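Local coordinates for protein aromatic-amino-acid transaminase TyrB (Burkholderia cenocepacia K56-2Valvano, PDB 4WD2) that probably catalyses the pyridoxal-phosphate-dependent transfer of amino groups between aromatic amino acids and 2-oxo acids, at residues 140-143 with 144-148. Numbering follows the deposited sequence.
Sequences NHRF and IFERA
Arg142 and Glu146, one helical turn apart, form a salt bridge within the short helix 141-147, beside strand 152-159. Arg142 NH1 reaches Glu146 OE2 at 2.8 Å with an N-H...O angle of 149°. The oxygen lies in the guanidinium plane, at its edge, but the donor comes from above the carboxylate plane, and the two flat groups stand 78° apart. The arginine chain runs straight to CD and then bends at chi3, which brings the NH1 edge of the guanidinium round to Glu146 OE2; on the way Arg142 CG packs 3.4 Å from Glu146 CD. The same NH1 also donates to the carbonyl of Val152.

The second side-chain pair is Phe143 with Arg147. Arg147 CG sits over the centre of one ring face, a CH-pi contact 4.2 Å from the centroid. A bend at chi2 then carries the guanidinium past the ring rim, so that Phe143 CZ lies over the face of the Arg147 guanidinium, 3.6 Å from Arg147 CZ. Ring and guanidinium planes are inclined at 46°, well short of a parallel stack. Arg288 of the second subunit makes a cation-pi contact with the same ring, and Arg124 of that subunit brings a like charge close to Arg147.

Four alpha-helical backbone hydrogen bonds link the segments: Ile144 N to Asn140 O (3.0 Å), Phe145 N to His141 O, Glu146 N to Arg142 O (2.9 Å) and Arg147 N to Phe143 O.

This helix is the crossover between parallel strands 131-135 and 152-159. Arg142 NH1, shared between Glu146 and Val152 O, links it to the following strand, and Asn140 OD1 accepts a hydrogen bond from Arg288 NE of the second subunit. His141 NE2 hydrogen-bonds Asp219 OD2; in class I aminotransferases the corresponding aspartate pairs with the cofactor's pyridine nitrogen, consistent with a second-shell role for His141.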
loop_
_atom_site.group_PDB
_atom_site.type_symbol
_atom_site.label_atom_id
_atom_site.label_comp_id
_atom_site.label_asym_id
_atom_site.label_seq_id
_atom_site.Cartn_x
_atom_site.Cartn_y
_atom_site.Cartn_z
ATOM N N ASN A 140 16.803 2.589 -1.123
ATOM C CA ASN A 140 15.786 1.637 -1.552
ATOM C C ASN A 140 15.487 1.655 -3.052
ATOM O O ASN A 140 14.647 0.894 -3.527
ATOM C CB ASN A 140 14.506 1.873 -0.753
ATOM C CG ASN A 140 14.688 1.562 0.730
ATOM O OD1 ASN A 140 15.324 0.573 1.096
ATOM N ND2 ASN A 140 14.139 2.415 1.586
ATOM N N HIS A 141 16.191 2.505 -3.794
ATOM C CA HIS A 141 16.035 2.572 -5.247
ATOM C C HIS A 141 16.418 1.258 -5.917
ATOM O O HIS A 141 15.655 0.717 -6.720
ATOM C CB HIS A 141 16.881 3.707 -5.827
ATOM C CG HIS A 141 16.191 5.038 -5.843
ATOM N ND1 HIS A 141 16.883 6.228 -5.864
ATOM C CD2 HIS A 141 14.876 5.362 -5.863
ATOM C CE1 HIS A 141 16.022 7.234 -5.887
ATOM N NE2 HIS A 141 14.800 6.735 -5.884
ATOM N N ARG A 142 17.599 0.743 -5.588
ATOM C CA ARG A 142 18.056 -0.506 -6.183
ATOM C C ARG A 142 17.135 -1.648 -5.797
ATOM O O ARG A 142 16.778 -2.480 -6.636
ATOM C CB ARG A 142 19.485 -0.839 -5.759
ATOM C CG ARG A 142 19.976 -2.169 -6.337
ATOM C CD ARG A 142 21.452 -2.399 -6.074
ATOM N NE ARG A 142 22.302 -1.457 -6.799
ATOM C CZ ARG A 142 22.712 -1.631 -8.053
ATOM N NH1 ARG A 142 22.346 -2.713 -8.730
ATOM N NH2 ARG A 142 23.488 -0.723 -8.629
ATOM N N PHE A 143 16.744 -1.674 -4.527
ATOM C CA PHE A 143 15.919 -2.750 -4.003
ATOM C C PHE A 143 14.570 -2.823 -4.718
ATOM O O PHE A 143 14.174 -3.887 -5.199
ATOM C CB PHE A 143 15.715 -2.579 -2.493
ATOM C CG PHE A 143 15.187 -3.813 -1.803
ATOM C CD1 PHE A 143 13.841 -3.933 -1.499
ATOM C CD2 PHE A 143 16.041 -4.850 -1.452
ATOM C CE1 PHE A 143 13.356 -5.059 -0.861
ATOM C CE2 PHE A 143 15.557 -5.984 -0.811
ATOM C CZ PHE A 143 14.214 -6.087 -0.520
ATOM N N ILE A 144 13.876 -1.693 -4.806
ATOM C CA ILE A 144 12.566 -1.649 -5.446
ATOM C C ILE A 144 12.649 -2.072 -6.917
ATOM O O ILE A 144 11.894 -2.934 -7.361
ATOM C CB ILE A 144 11.933 -0.241 -5.334
ATOM C CG1 ILE A 144 11.579 0.070 -3.878
ATOM C CG2 ILE A 144 10.678 -0.137 -6.186
ATOM C CD1 ILE A 144 11.115 1.509 -3.648
ATOM N N PHE A 145 13.581 -1.503 -7.673
ATOM C CA PHE A 145 13.622 -1.793 -9.106
ATOM C C PHE A 145 14.189 -3.181 -9.439
ATOM O O PHE A 145 13.716 -3.835 -10.369
ATOM C CB PHE A 145 14.394 -0.690 -9.830
ATOM C CG PHE A 145 13.589 0.560 -10.010
ATOM C CD1 PHE A 145 12.762 0.713 -11.111
ATOM C CD2 PHE A 145 13.622 1.565 -9.059
ATOM C CE1 PHE A 145 12.002 1.863 -11.273
ATOM C CE2 PHE A 145 12.857 2.712 -9.212
ATOM C CZ PHE A 145 12.052 2.864 -10.318
ATOM N N GLU A 146 15.166 -3.655 -8.679
ATOM C CA GLU A 146 15.640 -5.020 -8.887
ATOM C C GLU A 146 14.553 -6.053 -8.534
ATOM O O GLU A 146 14.366 -7.035 -9.249
ATOM C CB GLU A 146 16.915 -5.281 -8.076
ATOM C CG GLU A 146 18.170 -4.645 -8.658
ATOM C CD GLU A 146 19.441 -5.114 -7.965
ATOM O OE1 GLU A 146 19.335 -5.796 -6.921
ATOM O OE2 GLU A 146 20.547 -4.808 -8.465
ATOM N N ARG A 147 13.822 -5.831 -7.443
ATOM C CA ARG A 147 12.748 -6.750 -7.071
ATOM C C ARG A 147 11.566 -6.655 -8.044
ATOM O O ARG A 147 10.775 -7.587 -8.157
ATOM C CB ARG A 147 12.290 -6.486 -5.634
ATOM C CG ARG A 147 13.298 -6.919 -4.572
ATOM C CD ARG A 147 13.438 -8.442 -4.540
ATOM N NE ARG A 147 14.407 -8.901 -3.548
ATOM C CZ ARG A 147 14.105 -9.246 -2.298
ATOM N NH1 ARG A 147 15.061 -9.650 -1.472
ATOM N NH2 ARG A 147 12.856 -9.181 -1.868
ATOM N N ALA A 148 11.468 -5.534 -8.756
ATOM C CA ALA A 148 10.455 -5.351 -9.798
ATOM C C ALA A 148 10.867 -5.993 -11.130
ATOM O O ALA A 148 10.091 -6.011 -12.091
ATOM C CB ALA A 148 10.172 -3.872 -9.999
#